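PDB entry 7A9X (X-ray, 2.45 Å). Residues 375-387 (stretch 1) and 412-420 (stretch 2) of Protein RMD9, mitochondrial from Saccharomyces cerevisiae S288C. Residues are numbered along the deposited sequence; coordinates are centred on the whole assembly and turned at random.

Stretch 1 (375-387) YINDNINGFRKLQ
Stretch 2, residues 412-420: SIWHERSII

A tryptophan that docks against the start of a helix can satisfy its one polar side-chain atom on the turn before the helix and spend the rest of its indole on the first helical turns. Residues 375-387 and 412-420 of RMD9 illustrate the principle, with W414 (chi1 m, chi2 -11°) covered more than any other residue in the contact.

Y375 leaves helical phi/psi after a preceding helix (-96/35) and opens a type I beta turn that closes at D378, with D378 N 3.3 Å from Y375 O. The same carbonyl oxygen, Y375 O, accepts a nearly linear hydrogen bond from W414 NE1 at 2.7 Å (173°), with the oxygen at the edge of the indole, near its plane. I376, extended as t,t, lies in register with I413, their CA atoms 6.5 Å apart; its CG1 packs 3.5 Å from I413 CG2.

D378 (phi/psi -158/85, chi1 t) is the N-cap: its OD1 accepts from N381 N at 3.0 Å and weakly from I380 N at 3.2 Å, while N381 ND2 reaches D378 OD2 at 2.8 Å.

N379, chi1 p, serves two partners. Its CB sits over the indole face, 3.6 Å from the centroid of the W414 five-membered ring in a CH-pi contact, and its ND2 donates to E416 OE1 at a very short 2.4 Å. E416, extended in backbone (-134/144) with chi1 p and chi2 t, points its CB toward the helix.

At G382 the absence of a side chain matters: an ideal CB would fall 2.5 Å from W414 CZ2, a clash. G382 C instead lies 3.7 Å from W414 CH2.

The next residue, F383 (chi1 t), places its CD1 3.7 Å from I419 CD1. One turn beyond G382, L386 (m,t) closes the apolar cluster, its CD1 3.7 Å from W414 CH2 and 4.0 Å from I419 CD1, with I419 in t,p.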

ATOM      1  N   TYR A 375     -11.919  -0.433  22.299  1.00 71.73           N
ATOM      2  CA  TYR A 375     -13.197  -0.958  22.773  1.00 76.31           C
ATOM      3  C   TYR A 375     -13.271  -2.476  22.670  1.00 76.04           C
ATOM      4  O   TYR A 375     -14.340  -3.039  22.419  1.00 78.27           O
ATOM      5  CB  TYR A 375     -14.345  -0.303  22.011  1.00 68.20           C
ATOM      6  CG  TYR A 375     -14.531   1.158  22.353  1.00 73.74           C
ATOM      7  CD1 TYR A 375     -15.120   1.538  23.557  1.00 70.26           C
ATOM      8  CD2 TYR A 375     -14.113   2.155  21.480  1.00 67.47           C
ATOM      9  CE1 TYR A 375     -15.291   2.870  23.880  1.00 70.91           C
ATOM     10  CE2 TYR A 375     -14.280   3.491  21.793  1.00 75.76           C
ATOM     11  CZ  TYR A 375     -14.869   3.843  22.995  1.00 79.26           C
ATOM     12  OH  TYR A 375     -15.038   5.171  23.314  1.00 70.75           O
ATOM     13  N   ILE A 376     -12.141  -3.158  22.880  1.00 71.92           N
ATOM     14  CA  ILE A 376     -12.089  -4.611  22.733  1.00 73.27           C
ATOM     15  C   ILE A 376     -13.017  -5.299  23.728  1.00 77.05           C
ATOM     16  O   ILE A 376     -13.597  -6.349  23.424  1.00 75.16           O
ATOM     17  CB  ILE A 376     -10.632  -5.101  22.878  1.00 75.84           C
ATOM     18  CG1 ILE A 376     -10.541  -6.617  22.689  1.00 71.45           C
ATOM     19  CG2 ILE A 376     -10.048  -4.695  24.229  1.00 72.25           C
ATOM     20  CD1 ILE A 376      -9.136  -7.159  22.759  1.00 72.13           C
ATOM     21  N   ASN A 377     -13.191  -4.719  24.915  1.00 79.00           N
ATOM     22  CA  ASN A 377     -14.011  -5.313  25.964  1.00 75.04           C
ATOM     23  C   ASN A 377     -15.206  -4.432  26.312  1.00 75.22           C
ATOM     24  O   ASN A 377     -15.672  -4.433  27.453  1.00 92.61           O
ATOM     25  CB  ASN A 377     -13.170  -5.589  27.209  1.00 77.06           C
ATOM     26  CG  ASN A 377     -12.060  -6.593  26.953  1.00 85.49           C
ATOM     27  OD1 ASN A 377     -12.273  -7.613  26.298  1.00 91.53           O
ATOM     28  ND2 ASN A 377     -10.867  -6.304  27.462  1.00 82.99           N
ATOM     29  N   ASP A 378     -15.722  -3.681  25.336  1.00 73.61           N
ATOM     30  CA  ASP A 378     -16.821  -2.752  25.609  1.00 73.95           C
ATOM     31  C   ASP A 378     -17.555  -2.463  24.291  1.00 78.66           C
ATOM     32  O   ASP A 378     -17.285  -1.462  23.632  1.00 77.72           O
ATOM     33  CB  ASP A 378     -16.317  -1.474  26.248  1.00 74.43           C
ATOM     34  CG  ASP A 378     -17.442  -0.585  26.749  1.00 78.81           C
ATOM     35  OD1 ASP A 378     -18.625  -0.939  26.554  1.00 75.57           O
ATOM     36  OD2 ASP A 378     -17.138   0.471  27.343  1.00 76.18           O
ATOM     37  N   ASN A 379     -18.493  -3.347  23.943  1.00 78.57           N
ATOM     38  CA  ASN A 379     -19.337  -3.125  22.775  1.00 81.47           C
ATOM     39  C   ASN A 379     -20.513  -2.200  23.061  1.00 80.23           C
ATOM     40  O   ASN A 379     -21.207  -1.803  22.121  1.00 81.02           O
ATOM     41  CB  ASN A 379     -19.860  -4.460  22.236  1.00 83.67           C
ATOM     42  CG  ASN A 379     -20.719  -5.199  23.244  1.00 82.79           C
ATOM     43  OD1 ASN A 379     -20.396  -5.257  24.429  1.00 81.96           O
ATOM     44  ND2 ASN A 379     -21.825  -5.767  22.774  1.00 83.08           N
ATOM     45  N   ILE A 380     -20.751  -1.848  24.325  1.00 78.09           N
ATOM     46  CA  ILE A 380     -21.876  -0.980  24.663  1.00 74.82           C
ATOM     47  C   ILE A 380     -21.514   0.483  24.443  1.00 77.72           C
ATOM     48  O   ILE A 380     -22.195   1.207  23.709  1.00 78.30           O
ATOM     49  CB  ILE A 380     -22.336  -1.236  26.109  1.00 79.60           C
ATOM     50  CG1 ILE A 380     -22.894  -2.656  26.235  1.00 77.48           C
ATOM     51  CG2 ILE A 380     -23.367  -0.203  26.520  1.00 78.06           C
ATOM     52  CD1 ILE A 380     -23.327  -3.026  27.634  1.00 87.69           C
ATOM     53  N   ASN A 381     -20.438   0.945  25.085  1.00 77.16           N
ATOM     54  CA  ASN A 381     -19.947   2.289  24.802  1.00 75.57           C
ATOM     55  C   ASN A 381     -19.341   2.374  23.408  1.00 73.24           C
ATOM     56  O   ASN A 381     -19.351   3.448  22.794  1.00 78.12           O
ATOM     57  CB  ASN A 381     -18.924   2.717  25.857  1.00 75.06           C
ATOM     58  CG  ASN A 381     -19.553   2.961  27.218  1.00 78.89           C
ATOM     59  OD1 ASN A 381     -20.210   3.979  27.436  1.00 80.04           O
ATOM     60  ND2 ASN A 381     -19.343   2.034  28.145  1.00 78.47           N
ATOM     61  N   GLY A 382     -18.815   1.261  22.895  1.00 71.01           N
ATOM     62  CA  GLY A 382     -18.286   1.261  21.541  1.00 69.27           C
ATOM     63  C   GLY A 382     -19.361   1.482  20.493  1.00 68.90           C
ATOM     64  O   GLY A 382     -19.156   2.227  19.531  1.00 68.83           O
ATOM     65  N   PHE A 383     -20.524   0.845  20.668  1.00 75.65           N
ATOM     66  CA  PHE A 383     -21.599   0.990  19.690  1.00 74.43           C
ATOM     67  C   PHE A 383     -22.142   2.413  19.672  1.00 78.19           C
ATOM     68  O   PHE A 383     -22.473   2.943  18.606  1.00 79.26           O
ATOM     69  CB  PHE A 383     -22.719  -0.010  19.982  1.00 76.87           C
ATOM     70  CG  PHE A 383     -23.863   0.055  19.007  1.00 85.64           C
ATOM     71  CD1 PHE A 383     -23.661  -0.207  17.659  1.00 90.18           C
ATOM     72  CD2 PHE A 383     -25.143   0.360  19.441  1.00 90.75           C
ATOM     73  CE1 PHE A 383     -24.716  -0.151  16.760  1.00 93.06           C
ATOM     74  CE2 PHE A 383     -26.199   0.412  18.549  1.00 98.41           C
ATOM     75  CZ  PHE A 383     -25.986   0.158  17.207  1.00 98.42           C
ATOM     76  N   ARG A 384     -22.242   3.047  20.843  1.00 76.50           N
ATOM     77  CA  ARG A 384     -22.635   4.451  20.877  1.00 78.99           C
ATOM     78  C   ARG A 384     -21.578   5.329  20.218  1.00 73.45           C
ATOM     79  O   ARG A 384     -21.910   6.286  19.508  1.00 74.54           O
ATOM     80  CB  ARG A 384     -22.897   4.889  22.319  1.00 74.32           C
ATOM     81  CG  ARG A 384     -22.903   6.396  22.528  1.00 80.12           C
ATOM     82  CD  ARG A 384     -23.623   6.795  23.812  1.00 82.85           C
ATOM     83  NE  ARG A 384     -23.366   5.879  24.919  1.00 82.17           N
ATOM     84  CZ  ARG A 384     -22.289   5.924  25.696  1.00 84.34           C
ATOM     85  NH1 ARG A 384     -22.148   5.048  26.682  1.00 79.06           N
ATOM     86  NH2 ARG A 384     -21.350   6.835  25.485  1.00 88.96           N
ATOM     87  N   LYS A 385     -20.297   5.007  20.421  1.00 70.87           N
ATOM     88  CA  LYS A 385     -19.238   5.782  19.784  1.00 69.48           C
ATOM     89  C   LYS A 385     -19.227   5.579  18.274  1.00 73.23           C
ATOM     90  O   LYS A 385     -18.932   6.519  17.528  1.00 74.47           O
ATOM     91  CB  LYS A 385     -17.879   5.414  20.382  1.00 68.96           C
ATOM     92  CG  LYS A 385     -16.767   6.407  20.072  1.00 77.95           C
ATOM     93  CD  LYS A 385     -16.980   7.729  20.796  1.00 87.25           C
ATOM     94  CE  LYS A 385     -15.830   8.694  20.541  1.00 98.32           C
ATOM     95  NZ  LYS A 385     -15.966   9.952  21.332  1.00104.83           N
ATOM     96  N   LEU A 386     -19.547   4.368  17.807  1.00 71.63           N
ATOM     97  CA  LEU A 386     -19.633   4.126  16.369  1.00 74.77           C
ATOM     98  C   LEU A 386     -20.716   4.982  15.728  1.00 77.31           C
ATOM     99  O   LEU A 386     -20.525   5.519  14.630  1.00 77.19           O
ATOM    100  CB  LEU A 386     -19.895   2.646  16.092  1.00 68.72           C
ATOM    101  CG  LEU A 386     -18.719   1.679  16.226  1.00 66.56           C
ATOM    102  CD1 LEU A 386     -19.194   0.248  16.049  1.00 67.44           C
ATOM    103  CD2 LEU A 386     -17.635   2.013  15.215  1.00 71.22           C
ATOM    104  N   GLN A 387     -21.867   5.115  16.395  1.00 77.75           N
ATOM    105  CA  GLN A 387     -22.942   5.943  15.858  1.00 77.47           C
ATOM    106  C   GLN A 387     -22.504   7.394  15.725  1.00 70.51           C
ATOM    107  O   GLN A 387     -22.846   8.067  14.746  1.00 84.60           O
ATOM    108  CB  GLN A 387     -24.182   5.833  16.745  1.00 80.04           C
ATOM    109  CG  GLN A 387     -24.821   4.457  16.750  1.00 89.07           C
ATOM    110  CD  GLN A 387     -25.963   4.352  17.740  1.00100.32           C
ATOM    111  OE1 GLN A 387     -26.044   5.126  18.695  1.00102.18           O
ATOM    112  NE2 GLN A 387     -26.856   3.396  17.515  1.00104.14           N
ATOM    113  N   SER A 412     -15.343  -8.032  14.454  1.00 73.59           N
ATOM    114  CA  SER A 412     -15.417  -9.449  14.790  1.00 68.97           C
ATOM    115  C   SER A 412     -14.913  -9.739  16.197  1.00 71.46           C
ATOM    116  O   SER A 412     -15.245 -10.789  16.758  1.00 72.72           O
ATOM    117  CB  SER A 412     -14.617 -10.266  13.775  1.00 65.59           C
ATOM    118  OG  SER A 412     -13.273  -9.820  13.712  1.00 62.12           O
ATOM    119  N   ILE A 413     -14.113  -8.837  16.771  1.00 67.37           N
ATOM    120  CA  ILE A 413     -13.633  -9.012  18.138  1.00 78.54           C
ATOM    121  C   ILE A 413     -14.794  -9.003  19.125  1.00 76.85           C
ATOM    122  O   ILE A 413     -14.741  -9.672  20.166  1.00 79.85           O
ATOM    123  CB  ILE A 413     -12.588  -7.924  18.466  1.00 92.83           C
ATOM    124  CG1 ILE A 413     -11.240  -8.264  17.826  1.00106.44           C
ATOM    125  CG2 ILE A 413     -12.423  -7.746  19.962  1.00101.45           C
ATOM    126  CD1 ILE A 413     -10.092  -7.409  18.335  1.00115.84           C
ATOM    127  N   TRP A 414     -15.866  -8.272  18.813  1.00 73.82           N
ATOM    128  CA  TRP A 414     -17.006  -8.219  19.721  1.00 76.69           C
ATOM    129  C   TRP A 414     -17.779  -9.532  19.745  1.00 77.93           C
ATOM    130  O   TRP A 414     -18.397  -9.862  20.763  1.00 74.07           O
ATOM    131  CB  TRP A 414     -17.926  -7.060  19.341  1.00 76.43           C
ATOM    132  CG  TRP A 414     -17.388  -5.733  19.765  1.00 73.22           C
ATOM    133  CD1 TRP A 414     -16.328  -5.509  20.594  1.00 69.32           C
ATOM    134  CD2 TRP A 414     -17.875  -4.442  19.378  1.00 74.16           C
ATOM    135  NE1 TRP A 414     -16.124  -4.160  20.752  1.00 68.73           N
ATOM    136  CE2 TRP A 414     -17.062  -3.482  20.015  1.00 73.70           C
ATOM    137  CE3 TRP A 414     -18.918  -4.003  18.558  1.00 70.06           C
ATOM    138  CZ2 TRP A 414     -17.259  -2.110  19.856  1.00 70.31           C
ATOM    139  CZ3 TRP A 414     -19.114  -2.641  18.401  1.00 69.90           C
ATOM    140  CH2 TRP A 414     -18.287  -1.712  19.047  1.00 72.68           C
ATOM    141  N   HIS A 415     -17.752 -10.290  18.645  1.00 79.17           N
ATOM    142  CA  HIS A 415     -18.426 -11.588  18.557  1.00 79.72           C
ATOM    143  C   HIS A 415     -19.920 -11.464  18.859  1.00 84.76           C
ATOM    144  O   HIS A 415     -20.478 -12.218  19.658  1.00 92.01           O
ATOM    145  CB  HIS A 415     -17.774 -12.617  19.488  1.00 76.34           C
ATOM    146  CG  HIS A 415     -16.342 -12.912  19.167  1.00 77.50           C
ATOM    147  ND1 HIS A 415     -15.955 -13.565  18.015  1.00 80.46           N
ATOM    148  CD2 HIS A 415     -15.205 -12.662  19.858  1.00 73.79           C
ATOM    149  CE1 HIS A 415     -14.639 -13.694  18.006  1.00 77.67           C
ATOM    150  NE2 HIS A 415     -14.160 -13.155  19.113  1.00 76.58           N
ATOM    151  N   GLU A 416     -20.576 -10.502  18.212  1.00 86.79           N
ATOM    152  CA  GLU A 416     -22.005 -10.292  18.400  1.00 96.86           C
ATOM    153  C   GLU A 416     -22.688 -10.119  17.050  1.00 93.71           C
ATOM    154  O   GLU A 416     -22.124  -9.525  16.127  1.00 93.09           O
ATOM    155  CB  GLU A 416     -22.287  -9.078  19.302  1.00107.62           C
ATOM    156  CG  GLU A 416     -21.860  -7.734  18.737  1.00116.37           C
ATOM    157  CD  GLU A 416     -22.297  -6.576  19.614  1.00129.19           C
ATOM    158  OE1 GLU A 416     -22.677  -6.821  20.778  1.00134.01           O
ATOM    159  OE2 GLU A 416     -22.266  -5.420  19.141  1.00132.40           O
ATOM    160  N   ARG A 417     -23.909 -10.647  16.946  1.00 98.95           N
ATOM    161  CA  ARG A 417     -24.638 -10.635  15.682  1.00102.83           C
ATOM    162  C   ARG A 417     -25.289  -9.287  15.406  1.00 98.12           C
ATOM    163  O   ARG A 417     -25.489  -8.926  14.240  1.00 99.79           O
ATOM    164  CB  ARG A 417     -25.697 -11.740  15.686  1.00112.97           C
ATOM    165  CG  ARG A 417     -26.460 -11.903  14.381  1.00122.06           C
ATOM    166  CD  ARG A 417     -27.498 -13.004  14.496  1.00132.55           C
ATOM    167  NE  ARG A 417     -28.137 -13.304  13.217  1.00143.47           N
ATOM    168  CZ  ARG A 417     -29.301 -12.797  12.825  1.00152.60           C
ATOM    169  NH1 ARG A 417     -29.962 -11.960  13.612  1.00154.87           N
ATOM    170  NH2 ARG A 417     -29.808 -13.130  11.645  1.00156.82           N
ATOM    171  N   SER A 418     -25.619  -8.535  16.460  1.00 91.64           N
ATOM    172  CA  SER A 418     -26.300  -7.256  16.286  1.00 89.94           C
ATOM    173  C   SER A 418     -25.470  -6.291  15.449  1.00 86.25           C
ATOM    174  O   SER A 418     -26.013  -5.556  14.617  1.00 87.98           O
ATOM    175  CB  SER A 418     -26.605  -6.639  17.649  1.00 92.09           C
ATOM    176  OG  SER A 418     -25.402  -6.308  18.322  1.00 93.47           O
ATOM    177  N   ILE A 419     -24.151  -6.271  15.658  1.00 80.03           N
ATOM    178  CA  ILE A 419     -23.308  -5.357  14.900  1.00 78.53           C
ATOM    179  C   ILE A 419     -23.191  -5.794  13.445  1.00 81.32           C
ATOM    180  O   ILE A 419     -22.968  -4.958  12.560  1.00 79.26           O
ATOM    181  CB  ILE A 419     -21.925  -5.226  15.569  1.00 75.12           C
ATOM    182  CG1 ILE A 419     -21.213  -3.964  15.080  1.00 77.06           C
ATOM    183  CG2 ILE A 419     -21.074  -6.468  15.325  1.00 71.55           C
ATOM    184  CD1 ILE A 419     -21.924  -2.685  15.461  1.00 81.61           C
ATOM    185  N   ILE A 420     -23.359  -7.088  13.166  1.00 79.40           N
ATOM    186  CA  ILE A 420     -23.332  -7.563  11.787  1.00 84.30           C
ATOM    187  C   ILE A 420     -24.578  -7.098  11.045  1.00 86.77           C
ATOM    188  O   ILE A 420     -24.499  -6.566   9.930  1.00 85.12           O
ATOM    189  CB  ILE A 420     -23.192  -9.096  11.751  1.00 89.16           C
ATOM    190  CG1 ILE A 420     -21.964  -9.535  12.548  1.00 88.09           C
ATOM    191  CG2 ILE A 420     -23.113  -9.598  10.317  1.00 87.32           C
ATOM    192  CD1 ILE A 420     -21.788 -11.042  12.614  1.00 85.81           C
TER